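Local coordinates for DNA repair and recombination protein RadB (Thermococcus kodakarensis, PDB 2CVH) that is thought to act in DNA repair and homologous recombination, binding DNA without promoting strand exchange and hydrolysing ATP only very weakly, at residues Leu2-Lys7 / Gly15-Gly20; Val48-Thr53 / Phe80-Pro85; Gly189-Val194 / Phe209-Arg214. One frame throughout, in Å; residues are numbered along the deposited sequence.

Contact 1: Leu2-Lys7 / Gly15-Gly20; sequences LSTGTK and GGFAPG
Leu-2 and Phe-17 join two loops through a single antiparallel hydrogen-bonded bridge, with their CA atoms 4.8 Å apart. Both backbone bonds of the pair are made: Leu-2 N donates to Phe-17 O at 2.7 Å, and Phe-17 N donates to Leu-2 O at 2.9 Å. The second is the more bent, 145° at the hydrogen, and its donor stands above the carbonyl plane. Leu-2 O is also approached by Gly-16 CA at 3.2 Å, a CA-H...O contact. A side chain on Gly-16 would collide with Leu-2 O and Ser-3 N, and its phi of 146° is itself poorly tolerated by other residues, so glycine lets the two backbones come this close.

Among the side chains, Thr-4 and Phe-17 cross at about a right angle. Thr-4 CG2 meets the ring obliquely, 3.5 Å from Phe-17 CE2, with CD2 a little farther off. The first torsion of Thr-4 (chi1 59°) sets OG1 between the backbone N and the carbonyl carbon, where it accepts from Thr-6 N at 3.2 Å in an ST turn. Ser-3 forms the preceding ST turn, its OG accepting from Gly-5 N at 3.0 Å. Each hydroxyl has a second partner on Asp-10 of helix 7-12: Ser-3 OG bonds OD2 and Thr-4 OG1 bonds OD1, so one carboxylate ties both turns to the helix that follows.

Phe-17 also packs on Thr-40 of helix 33-44 and on Thr-23 and Val-25 of strand 22-26; its side chain lies about 8 Å from that of Lys-33, in the predicted ATP site. The bridge thus closes the loop-helix-loop at the start of the chain, just ahead of the strand that leads into the P-loop of this RecA-like ATPase domain.

Contact 2: Val48-Thr53 / Phe80-Pro85; sequences VAYVDT and FILFTP
Val-48 O accepts from Ile-81 N at 2.8 Å, the first of four backbone hydrogen bonds that alternate in the parallel manner between strands 48-52 and 80-83. Tyr-50 is bonded through both its N-H and its C=O, N donating to Ile-81 O at 2.8 Å and O accepting from Phe-83 N at 2.9 Å; Asp-52 N closes the ladder on Phe-83 O. The strand axes approach to 4.7 Å at 27°. Helices 59-67 and 73-79 link the two strands, a beta-alpha-beta crossover of the RecA-like P-loop fold in which 80-83 is an outermost strand of the sheet.

Apolar contacts divide between the two faces. On one, Val-48 CB lies over the Phe-80 ring toward its rim, and Val-48 CG1, anti to the backbone N (chi1 174°), sits beside Phe-80 CE2. Tyr-50 CD2 meets the edge of that ring in plane, 3.9 Å from Phe-80 CE2. Leu-82 CD2 reaches Tyr-50 CB at 3.8 Å. Tyr-50 also touches Thr-34 of the predicted ATP site. On the other face, Ala-49 CB and Val-51 CG2 approach the Phe-83 ring obliquely, and helix 90-101 packs on Phe-83. Past the end of strand 80-83, Pro-85 CG touches Val-51 CG1 at 3.8 Å and Thr-53 OG1 at 3.3 Å.

Contact 3: Gly189-Val194 / Phe209-Arg214; sequences GLRVAV and FRITER
Phe-209 presents one ring face to Arg-191, whose CB stands 3.5 Å from the ring centroid and 20° off the normal, a CH-pi contact displaced toward Phe-209 CZ, which is 3.3 Å from Arg-191 CB. At the ring edge, near its plane, lies Ala-193 N, and Ala-193 CB reaches Phe-209 CE1 at 4.1 Å. The guanidinium of Arg-191, turned 69° from the ring, has Gly-189 O over one face toward its rim, while Ile-211 CD1 approaches it obliquely, 3.7 Å from Arg-191 NE.

These residues belong to the beta hairpin of strands 190-197 and 206-212, within the antiparallel part of the RecA-like sheet. Arg-191 and Phe-209 form a hydrogen-bonded pair of it: Arg-191 N donates to Phe-209 O at 2.9 Å, and Phe-209 N donates to Arg-191 O from above the carbonyl plane. Leu-190 and Arg-210 make the neighbouring non-hydrogen-bonded pair.

Arg-191 CG, anti to the carbonyl carbon (chi1 -56°), also lies against the ring, nearest Phe-209 CE2. Arg-191 NH1 donates to Leu-190 O at 2.7 Å, with that oxygen close to the guanidinium plane, and NH2 donates to Ala-30 O in the predicted ATP-binding loop. Ile-211 touches Gly-32 of the same loop, so the hairpin packs beside the P-loop. An alanine in place of Phe-209 would probably leave Arg-191 CB and Ala-193 CB without the ring they pack on, opening a gap beside the hairpin.

Gly-189 O accepts from Ile-211 N at 2.8 Å and is met by Arg-210 CA at 3.1 Å in a CA-H...O contact.

All three contacts are partly buried, so none is wholly core or surface. Contacts 2 and 3 belong to one mixed sheet, their centres 23 Å apart: contact 2 pairs parallel strands, one of them outermost, and contact 3 antiparallel strands toward the other side. Contact 1 joins loops rather than strands of the sheet, and its nearest atoms come within about 4 Å of contact 3 without touching. Chemistry follows place. Contact 2 is largely apolar beyond its backbone ladder, contact 3 adds an arginine between a ring and the P-loop, and contact 1 combines a glycine-dependent bridge with ST turns closed by serine and threonine hydroxyls. Contacts 2 and 3 touch predicted ATP-site residues, whereas contact 1 merely approaches them.

Contact 1: Leu2-Lys7 / Gly15-Gly20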
loop_
_atom_site.group_PDB
_atom_site.type_symbol
_atom_site.label_atom_id
_atom_site.label_comp_id
_atom_site.label_asym_id
_atom_site.label_seq_id
_atom_site.Cartn_x
_atom_site.Cartn_y
_atom_site.Cartn_z
ATOM N N LEU A 2 -3.737 2.710 11.865
ATOM C CA LEU A 2 -3.696 3.926 11.077
ATOM C C LEU A 2 -4.987 3.981 10.231
ATOM O O LEU A 2 -5.095 3.261 9.253
ATOM C CB LEU A 2 -2.468 3.853 10.183
ATOM C CG LEU A 2 -1.736 5.159 9.959
ATOM C CD1 LEU A 2 -0.799 4.995 8.785
ATOM C CD2 LEU A 2 -2.737 6.240 9.659
ATOM N N SER A 3 -5.961 4.809 10.610
ATOM C CA SER A 3 -7.236 4.903 9.881
ATOM C C SER A 3 -7.142 5.182 8.383
ATOM O O SER A 3 -6.218 5.859 7.919
ATOM C CB SER A 3 -8.163 5.922 10.546
ATOM O OG SER A 3 -9.344 6.128 9.773
ATOM N N THR A 4 -8.085 4.605 7.629
ATOM C CA THR A 4 -8.184 4.762 6.161
ATOM C C THR A 4 -9.130 5.924 5.839
ATOM O O THR A 4 -9.280 6.308 4.683
ATOM C CB THR A 4 -8.798 3.505 5.442
ATOM O OG1 THR A 4 -10.112 3.252 5.954
ATOM C CG2 THR A 4 -7.947 2.276 5.641
ATOM N N GLY A 5 -9.778 6.456 6.866
ATOM C CA GLY A 5 -10.689 7.561 6.663
ATOM C C GLY A 5 -11.994 7.065 6.096
ATOM O O GLY A 5 -12.855 7.863 5.738
ATOM N N THR A 6 -12.158 5.744 6.092
ATOM C CA THR A 6 -13.355 5.087 5.579
ATOM C C THR A 6 -13.898 4.124 6.647
ATOM O O THR A 6 -13.180 3.237 7.154
ATOM C CB THR A 6 -13.006 4.318 4.318
ATOM O OG1 THR A 6 -12.241 5.175 3.459
ATOM C CG2 THR A 6 -14.244 3.890 3.595
ATOM N N LYS A 7 -15.160 4.326 7.004
ATOM C CA LYS A 7 -15.840 3.528 8.018
ATOM C C LYS A 7 -15.831 2.016 7.702
ATOM O O LYS A 7 -15.590 1.194 8.571
ATOM C CB LYS A 7 -17.266 4.060 8.150
ATOM C CG LYS A 7 -17.884 3.953 9.502
ATOM C CD LYS A 7 -18.626 2.657 9.692
ATOM C CE LYS A 7 -19.226 2.579 11.090
ATOM N NZ LYS A 7 -19.947 1.289 11.268
ATOM N N GLY A 15 -9.782 -1.236 12.526
ATOM C CA GLY A 15 -9.439 0.135 12.859
ATOM C C GLY A 15 -8.583 0.905 11.870
ATOM O O GLY A 15 -8.508 2.131 11.910
ATOM N N GLY A 16 -7.881 0.184 11.011
ATOM C CA GLY A 16 -7.035 0.838 10.040
ATOM C C GLY A 16 -5.853 -0.065 9.847
ATOM O O GLY A 16 -5.862 -1.191 10.313
ATOM N N PHE A 17 -4.833 0.413 9.166
ATOM C CA PHE A 17 -3.662 -0.392 8.941
ATOM C C PHE A 17 -2.930 -0.631 10.257
ATOM O O PHE A 17 -2.924 0.235 11.137
ATOM C CB PHE A 17 -2.778 0.281 7.913
ATOM C CG PHE A 17 -3.360 0.278 6.527
ATOM C CD1 PHE A 17 -3.056 -0.737 5.636
ATOM C CD2 PHE A 17 -4.163 1.340 6.091
ATOM C CE1 PHE A 17 -3.527 -0.705 4.327
ATOM C CE2 PHE A 17 -4.644 1.387 4.775
ATOM C CZ PHE A 17 -4.321 0.356 3.890
ATOM N N ALA A 18 -2.369 -1.834 10.392
ATOM C CA ALA A 18 -1.664 -2.278 11.592
ATOM C C ALA A 18 -0.205 -1.869 11.659
ATOM O O ALA A 18 0.549 -2.057 10.704
ATOM C CB ALA A 18 -1.759 -3.766 11.717
ATOM N N PRO A 19 0.214 -1.312 12.803
ATOM C CA PRO A 19 1.600 -0.892 12.964
ATOM C C PRO A 19 2.507 -2.090 13.162
ATOM O O PRO A 19 2.101 -3.093 13.737
ATOM C CB PRO A 19 1.541 -0.011 14.213
ATOM C CG PRO A 19 0.450 -0.600 15.012
ATOM C CD PRO A 19 -0.596 -0.911 13.974
ATOM N N GLY A 20 3.723 -1.998 12.641
ATOM C CA GLY A 20 4.673 -3.070 12.824
ATOM C C GLY A 20 4.474 -4.273 11.956
ATOM O O GLY A 20 5.044 -5.325 12.249
#

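Contact 2: Val48-Thr53 / Phe80-Pro85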
loop_
_atom_site.group_PDB
_atom_site.type_symbol
_atom_site.label_atom_id
_atom_site.label_comp_id
_atom_site.label_asym_id
_atom_site.label_seq_id
_atom_site.Cartn_x
_atom_site.Cartn_y
_atom_site.Cartn_z
ATOM N N VAL A 48 5.210 10.664 5.643
ATOM C CA VAL A 48 4.943 9.427 4.964
ATOM C C VAL A 48 6.087 9.240 4.011
ATOM O O VAL A 48 6.338 10.130 3.187
ATOM C CB VAL A 48 3.669 9.529 4.107
ATOM C CG1 VAL A 48 3.466 8.258 3.281
ATOM C CG2 VAL A 48 2.488 9.787 4.966
ATOM N N ALA A 49 6.797 8.116 4.138
ATOM C CA ALA A 49 7.900 7.804 3.228
ATOM C C ALA A 49 7.178 7.099 2.097
ATOM O O ALA A 49 6.533 6.082 2.322
ATOM C CB ALA A 49 8.915 6.859 3.889
ATOM N N TYR A 50 7.284 7.619 0.886
ATOM C CA TYR A 50 6.577 7.035 -0.223
ATOM C C TYR A 50 7.553 6.675 -1.329
ATOM O O TYR A 50 8.125 7.536 -1.981
ATOM C CB TYR A 50 5.496 8.030 -0.690
ATOM C CG TYR A 50 4.362 7.424 -1.494
ATOM C CD1 TYR A 50 4.603 6.847 -2.758
ATOM C CD2 TYR A 50 3.046 7.438 -1.006
ATOM C CE1 TYR A 50 3.562 6.290 -3.521
ATOM C CE2 TYR A 50 1.993 6.890 -1.761
ATOM C CZ TYR A 50 2.261 6.312 -3.017
ATOM O OH TYR A 50 1.245 5.724 -3.755
ATOM N N VAL A 51 7.799 5.382 -1.486
ATOM C CA VAL A 51 8.710 4.890 -2.512
ATOM C C VAL A 51 7.848 4.624 -3.731
ATOM O O VAL A 51 7.098 3.642 -3.781
ATOM C CB VAL A 51 9.434 3.606 -2.051
ATOM C CG1 VAL A 51 10.383 3.129 -3.127
ATOM C CG2 VAL A 51 10.194 3.880 -0.743
ATOM N N ASP A 52 7.913 5.546 -4.683
ATOM C CA ASP A 52 7.108 5.456 -5.876
ATOM C C ASP A 52 7.890 5.044 -7.079
ATOM O O ASP A 52 8.402 5.880 -7.816
ATOM C CB ASP A 52 6.413 6.783 -6.144
ATOM C CG ASP A 52 5.286 6.657 -7.157
ATOM O OD1 ASP A 52 4.866 5.524 -7.500
ATOM O OD2 ASP A 52 4.802 7.699 -7.612
ATOM N N THR A 53 7.921 3.747 -7.316
ATOM C CA THR A 53 8.639 3.195 -8.444
ATOM C C THR A 53 7.751 3.179 -9.679
ATOM O O THR A 53 8.242 3.218 -10.795
ATOM C CB THR A 53 9.097 1.761 -8.120
ATOM O OG1 THR A 53 9.447 1.683 -6.731
ATOM C CG2 THR A 53 10.329 1.394 -8.931
ATOM N N PHE A 80 4.631 14.319 2.466
ATOM C CA PHE A 80 4.951 13.178 1.636
ATOM C C PHE A 80 6.376 13.227 1.168
ATOM O O PHE A 80 6.725 13.995 0.270
ATOM C CB PHE A 80 3.981 13.069 0.443
ATOM C CG PHE A 80 2.662 12.379 0.786
ATOM C CD1 PHE A 80 1.672 13.036 1.515
ATOM C CD2 PHE A 80 2.432 11.066 0.407
ATOM C CE1 PHE A 80 0.482 12.387 1.865
ATOM C CE2 PHE A 80 1.246 10.421 0.749
ATOM C CZ PHE A 80 0.277 11.082 1.478
ATOM N N ILE A 81 7.204 12.401 1.801
ATOM C CA ILE A 81 8.617 12.299 1.471
ATOM C C ILE A 81 8.738 11.274 0.334
ATOM O O ILE A 81 8.682 10.064 0.571
ATOM C CB ILE A 81 9.420 11.834 2.688
ATOM C CG1 ILE A 81 9.065 12.675 3.910
ATOM C CG2 ILE A 81 10.903 11.876 2.374
ATOM C CD1 ILE A 81 9.051 14.166 3.666
ATOM N N LEU A 82 8.950 11.755 -0.889
ATOM C CA LEU A 82 9.002 10.887 -2.048
ATOM C C LEU A 82 10.332 10.354 -2.450
ATOM O O LEU A 82 11.347 11.013 -2.298
ATOM C CB LEU A 82 8.390 11.595 -3.248
ATOM C CG LEU A 82 6.946 12.114 -3.111
ATOM C CD1 LEU A 82 6.630 13.100 -4.245
ATOM C CD2 LEU A 82 5.972 10.955 -3.121
ATOM N N PHE A 83 10.299 9.177 -3.059
ATOM C CA PHE A 83 11.489 8.492 -3.559
ATOM C C PHE A 83 11.081 7.930 -4.896
ATOM O O PHE A 83 10.078 7.232 -4.997
ATOM C CB PHE A 83 11.921 7.348 -2.626
ATOM C CG PHE A 83 12.250 7.799 -1.232
ATOM C CD1 PHE A 83 11.246 7.973 -0.291
ATOM C CD2 PHE A 83 13.561 8.064 -0.867
ATOM C CE1 PHE A 83 11.530 8.406 0.997
ATOM C CE2 PHE A 83 13.862 8.500 0.425
ATOM C CZ PHE A 83 12.843 8.671 1.359
ATOM N N THR A 84 11.866 8.198 -5.924
ATOM C CA THR A 84 11.511 7.746 -7.255
ATOM C C THR A 84 12.537 6.812 -7.882
ATOM O O THR A 84 13.080 7.108 -8.943
ATOM C CB THR A 84 11.289 8.980 -8.164
ATOM O OG1 THR A 84 12.344 9.923 -7.929
ATOM C CG2 THR A 84 9.958 9.664 -7.854
ATOM N N PRO A 85 12.773 5.638 -7.267
ATOM C CA PRO A 85 13.744 4.675 -7.791
ATOM C C PRO A 85 13.385 4.263 -9.210
ATOM O O PRO A 85 14.240 3.805 -9.976
ATOM C CB PRO A 85 13.610 3.508 -6.815
ATOM C CG PRO A 85 12.173 3.565 -6.430
ATOM C CD PRO A 85 12.002 5.037 -6.166
#

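Contact 3: Gly189-Val194 / Phe209-Arg214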
loop_
_atom_site.group_PDB
_atom_site.type_symbol
_atom_site.label_atom_id
_atom_site.label_comp_id
_atom_site.label_asym_id
_atom_site.label_seq_id
_atom_site.Cartn_x
_atom_site.Cartn_y
_atom_site.Cartn_z
ATOM N N GLY A 189 -16.378 4.289 -10.290
ATOM C CA GLY A 189 -15.848 4.524 -8.947
ATOM C C GLY A 189 -16.162 3.502 -7.851
ATOM O O GLY A 189 -15.613 3.595 -6.741
ATOM N N LEU A 190 -17.022 2.528 -8.156
ATOM C CA LEU A 190 -17.448 1.494 -7.199
ATOM C C LEU A 190 -16.380 0.409 -7.020
ATOM O O LEU A 190 -15.876 -0.164 -7.997
ATOM C CB LEU A 190 -18.757 0.840 -7.647
ATOM C CG LEU A 190 -19.967 0.827 -6.710
ATOM C CD1 LEU A 190 -20.809 -0.353 -7.076
ATOM C CD2 LEU A 190 -19.602 0.724 -5.242
ATOM N N ARG A 191 -16.087 0.094 -5.765
ATOM C CA ARG A 191 -15.051 -0.880 -5.454
ATOM C C ARG A 191 -15.390 -1.704 -4.215
ATOM O O ARG A 191 -16.264 -1.343 -3.420
ATOM C CB ARG A 191 -13.741 -0.133 -5.159
ATOM C CG ARG A 191 -13.236 0.805 -6.245
ATOM C CD ARG A 191 -12.715 0.044 -7.431
ATOM N NE ARG A 191 -12.202 0.959 -8.448
ATOM C CZ ARG A 191 -12.893 1.403 -9.503
ATOM N NH1 ARG A 191 -14.158 1.011 -9.714
ATOM N NH2 ARG A 191 -12.315 2.264 -10.339
ATOM N N VAL A 192 -14.655 -2.791 -4.033
ATOM C CA VAL A 192 -14.832 -3.619 -2.845
ATOM C C VAL A 192 -13.448 -4.136 -2.449
ATOM O O VAL A 192 -12.623 -4.447 -3.311
ATOM C CB VAL A 192 -15.819 -4.813 -3.096
ATOM C CG1 VAL A 192 -15.250 -5.755 -4.169
ATOM C CG2 VAL A 192 -16.152 -5.569 -1.752
ATOM N N ALA A 193 -13.157 -4.125 -1.159
ATOM C CA ALA A 193 -11.884 -4.656 -0.690
ATOM C C ALA A 193 -12.175 -6.011 0.008
ATOM O O ALA A 193 -13.181 -6.164 0.694
ATOM C CB ALA A 193 -11.225 -3.676 0.301
ATOM N N VAL A 194 -11.323 -6.998 -0.210
ATOM C CA VAL A 194 -11.501 -8.272 0.446
ATOM C C VAL A 194 -10.266 -8.516 1.302
ATOM O O VAL A 194 -9.132 -8.395 0.823
ATOM C CB VAL A 194 -11.666 -9.418 -0.571
ATOM C CG1 VAL A 194 -11.864 -10.751 0.161
ATOM C CG2 VAL A 194 -12.855 -9.147 -1.486
ATOM N N PHE A 209 -16.584 0.551 -1.119
ATOM C CA PHE A 209 -16.205 1.949 -1.038
ATOM C C PHE A 209 -16.290 2.535 -2.441
ATOM O O PHE A 209 -16.518 1.797 -3.403
ATOM C CB PHE A 209 -14.787 2.090 -0.416
ATOM C CG PHE A 209 -13.661 1.513 -1.270
ATOM C CD1 PHE A 209 -13.319 0.156 -1.190
ATOM C CD2 PHE A 209 -12.909 2.340 -2.107
ATOM C CE1 PHE A 209 -12.250 -0.355 -1.925
ATOM C CE2 PHE A 209 -11.834 1.828 -2.847
ATOM C CZ PHE A 209 -11.508 0.476 -2.751
ATOM N N ARG A 210 -16.146 3.853 -2.560
ATOM C CA ARG A 210 -16.159 4.497 -3.879
ATOM C C ARG A 210 -15.035 5.521 -3.998
ATOM O O ARG A 210 -14.631 6.132 -3.024
ATOM C CB ARG A 210 -17.526 5.148 -4.193
ATOM C CG ARG A 210 -17.995 6.094 -3.148
ATOM C CD ARG A 210 -19.390 6.612 -3.398
ATOM N NE ARG A 210 -19.916 7.242 -2.184
ATOM C CZ ARG A 210 -20.019 8.556 -1.990
ATOM N NH1 ARG A 210 -19.633 9.412 -2.930
ATOM N NH2 ARG A 210 -20.541 9.016 -0.863
ATOM N N ILE A 211 -14.457 5.604 -5.181
ATOM C CA ILE A 211 -13.406 6.553 -5.463
ATOM C C ILE A 211 -14.110 7.816 -5.915
ATOM O O ILE A 211 -14.846 7.788 -6.907
ATOM C CB ILE A 211 -12.478 6.059 -6.589
ATOM C CG1 ILE A 211 -11.766 4.758 -6.120
ATOM C CG2 ILE A 211 -11.494 7.199 -6.995
ATOM C CD1 ILE A 211 -10.851 4.100 -7.150
ATOM N N THR A 212 -13.932 8.889 -5.152
ATOM C CA THR A 212 -14.539 10.178 -5.449
ATOM C C THR A 212 -13.463 11.265 -5.506
ATOM O O THR A 212 -12.271 10.978 -5.436
ATOM C CB THR A 212 -15.534 10.591 -4.376
ATOM O OG1 THR A 212 -14.824 10.920 -3.169
ATOM C CG2 THR A 212 -16.529 9.479 -4.113
ATOM N N GLU A 213 -13.897 12.513 -5.629
ATOM C CA GLU A 213 -12.978 13.636 -5.674
ATOM C C GLU A 213 -12.282 13.780 -4.331
ATOM O O GLU A 213 -11.160 14.278 -4.276
ATOM C CB GLU A 213 -13.723 14.926 -6.010
ATOM C CG GLU A 213 -13.956 15.124 -7.495
ATOM C CD GLU A 213 -15.212 14.437 -8.019
ATOM O OE1 GLU A 213 -16.056 15.148 -8.607
ATOM O OE2 GLU A 213 -15.365 13.201 -7.856
ATOM N N ARG A 214 -12.937 13.316 -3.260
ATOM C CA ARG A 214 -12.375 13.403 -1.915
ATOM C C ARG A 214 -11.410 12.273 -1.581
ATOM O O ARG A 214 -10.891 12.222 -0.465
ATOM C CB ARG A 214 -13.470 13.405 -0.860
ATOM C CG ARG A 214 -14.604 14.335 -1.147
ATOM C CD ARG A 214 -15.600 14.365 0.008
ATOM N NE ARG A 214 -14.995 14.876 1.237
ATOM C CZ ARG A 214 -15.402 14.549 2.457
ATOM N NH1 ARG A 214 -16.421 13.716 2.612
ATOM N NH2 ARG A 214 -14.768 15.024 3.525
#